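Local structure of botulinum neurotoxin type G (Clostridium botulinum, 3MPP) at residues G305-L310 and Y347-I352. The protein binds host nerve cells through its receptor-binding domain and delivers its protease light chain into the cytosol. The protein carries 4 engineered substitutions. Sequence-based numbering, arbitrary orientation.
Sequences GDYIYL and YDVLQI
Gly-305 and Ile-352 open a short antiparallel pairing in the beta-trefoil C-terminal half of the receptor-binding domain, an example of two strands that pair briefly and then diverge. Gly-305 N donates to Ile-352 O at 2.8 Å, nearly along the C=O axis. At the backbone angles of Gly-305 (phi 87°, psi -8°) a CB would press against the preceding carbonyl O, which calls for glycine. Asp-306 gives its backbone O to a CA-H...O contact with Gln-351, while Asp-306 OD2 leads away to Tyr-236 OH and the backbone N of Arg-303. Tyr-307 forms a non-hydrogen-bonded pair with Gln-351, and Tyr-307 CD1 meets Val-349 CG1 at 3.9 Å. Ile-308 and Leu-350 exchange two backbone hydrogen bonds; Ile-308 CG1 sits between the backbone N and the carbonyl carbon (chi1 70°), and CD1 beyond it reaches Ile-352 CG1 at 3.5 Å. Tyr-309 CE1 abuts Val-349 CG2 and lies 3.3 Å from Asp-348 OD2, which is salt-bridged to Arg-321; Arg-321 also makes a cation-pi contact with the Tyr-309 ring. By Leu-310 direct backbone bonds have given way to water: one molecule accepts from Leu-310 N (2.9 Å) and donates to Asp-348 O (2.8 Å). Leu-310 CD1 packs crosswise on Leu-350 CD1 at 3.8 Å.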
# COMPACT_ATOMS: atom_id res chain seq x y z
N GLY A 305 10.36 -14.42 7.81
CA GLY A 305 11.20 -15.34 8.56
C GLY A 305 12.65 -14.91 8.76
O GLY A 305 13.38 -15.57 9.50
N ASP A 306 13.07 -13.83 8.11
CA ASP A 306 14.45 -13.33 8.29
C ASP A 306 14.71 -13.05 9.76
O ASP A 306 13.80 -12.66 10.49
CB ASP A 306 14.67 -12.02 7.53
CG ASP A 306 15.02 -12.22 6.06
OD1 ASP A 306 15.13 -13.39 5.63
OD2 ASP A 306 15.18 -11.22 5.33
N TYR A 307 15.97 -13.23 10.18
CA TYR A 307 16.42 -12.83 11.51
C TYR A 307 16.98 -11.40 11.47
O TYR A 307 17.85 -11.08 10.66
CB TYR A 307 17.47 -13.82 12.02
CG TYR A 307 16.88 -15.18 12.31
CD1 TYR A 307 16.28 -15.45 13.52
CD2 TYR A 307 16.92 -16.19 11.36
CE1 TYR A 307 15.74 -16.69 13.80
CE2 TYR A 307 16.38 -17.44 11.62
CZ TYR A 307 15.79 -17.68 12.85
OH TYR A 307 15.25 -18.91 13.12
N ILE A 308 16.45 -10.54 12.33
CA ILE A 308 16.74 -9.11 12.22
C ILE A 308 16.97 -8.49 13.57
O ILE A 308 16.63 -9.08 14.61
CB ILE A 308 15.56 -8.35 11.56
CG1 ILE A 308 14.36 -8.32 12.53
CG2 ILE A 308 15.17 -9.01 10.23
CD1 ILE A 308 13.56 -7.07 12.49
N TYR A 309 17.59 -7.31 13.56
CA TYR A 309 17.55 -6.42 14.72
C TYR A 309 16.72 -5.20 14.39
O TYR A 309 16.67 -4.78 13.24
CB TYR A 309 18.95 -5.91 15.09
CG TYR A 309 20.01 -6.95 15.27
CD1 TYR A 309 19.90 -7.92 16.26
CD2 TYR A 309 21.16 -6.94 14.49
CE1 TYR A 309 20.91 -8.86 16.46
CE2 TYR A 309 22.17 -7.88 14.68
CZ TYR A 309 22.03 -8.84 15.67
OH TYR A 309 23.02 -9.79 15.86
N LEU A 310 16.14 -4.59 15.42
CA LEU A 310 15.48 -3.31 15.22
C LEU A 310 16.33 -2.23 15.91
O LEU A 310 16.33 -2.14 17.14
CB LEU A 310 14.05 -3.33 15.78
CG LEU A 310 13.01 -4.16 14.99
CD1 LEU A 310 11.63 -4.19 15.67
CD2 LEU A 310 12.87 -3.60 13.55
N TYR A 347 17.93 -9.92 24.90
CA TYR A 347 18.15 -10.56 23.61
C TYR A 347 17.56 -9.71 22.49
O TYR A 347 16.44 -9.20 22.61
CB TYR A 347 17.49 -11.93 23.63
CG TYR A 347 17.85 -12.84 22.47
CD1 TYR A 347 19.17 -13.04 22.11
CD2 TYR A 347 16.86 -13.52 21.75
CE1 TYR A 347 19.52 -13.89 21.06
CE2 TYR A 347 17.20 -14.38 20.70
CZ TYR A 347 18.53 -14.55 20.36
OH TYR A 347 18.88 -15.38 19.33
N ASP A 348 18.30 -9.56 21.39
CA ASP A 348 17.89 -8.63 20.34
C ASP A 348 17.56 -9.27 19.00
O ASP A 348 17.12 -8.60 18.08
CB ASP A 348 18.94 -7.53 20.14
CG ASP A 348 20.31 -8.09 19.74
OD1 ASP A 348 20.52 -9.31 19.78
OD2 ASP A 348 21.19 -7.28 19.40
N VAL A 349 17.74 -10.58 18.91
CA VAL A 349 17.47 -11.28 17.66
C VAL A 349 15.96 -11.57 17.47
O VAL A 349 15.34 -12.34 18.23
CB VAL A 349 18.28 -12.58 17.56
CG1 VAL A 349 17.97 -13.29 16.26
CG2 VAL A 349 19.79 -12.26 17.69
N LEU A 350 15.38 -10.93 16.47
CA LEU A 350 13.95 -11.01 16.21
C LEU A 350 13.68 -11.64 14.85
O LEU A 350 14.59 -11.81 14.03
CB LEU A 350 13.34 -9.61 16.19
CG LEU A 350 13.72 -8.70 17.36
CD1 LEU A 350 13.13 -7.29 17.16
CD2 LEU A 350 13.25 -9.34 18.66
N GLN A 351 12.42 -11.97 14.60
CA GLN A 351 12.00 -12.51 13.32
C GLN A 351 10.71 -11.83 12.88
O GLN A 351 9.75 -11.74 13.65
CB GLN A 351 11.77 -14.02 13.41
CG GLN A 351 12.98 -14.80 13.89
CD GLN A 351 12.62 -16.21 14.31
OE1 GLN A 351 11.99 -16.95 13.56
NE2 GLN A 351 13.03 -16.60 15.51
N ILE A 352 10.70 -11.32 11.65
CA ILE A 352 9.51 -10.69 11.10
C ILE A 352 8.71 -11.74 10.34
O ILE A 352 9.26 -12.53 9.57
CB ILE A 352 9.84 -9.49 10.18
CG1 ILE A 352 10.72 -8.48 10.91
CG2 ILE A 352 8.58 -8.78 9.75
CD1 ILE A 352 10.75 -7.12 10.22
O HOH W 1 22.75 -10.54 19.14
O HOH W 2 16.42 -5.86 18.00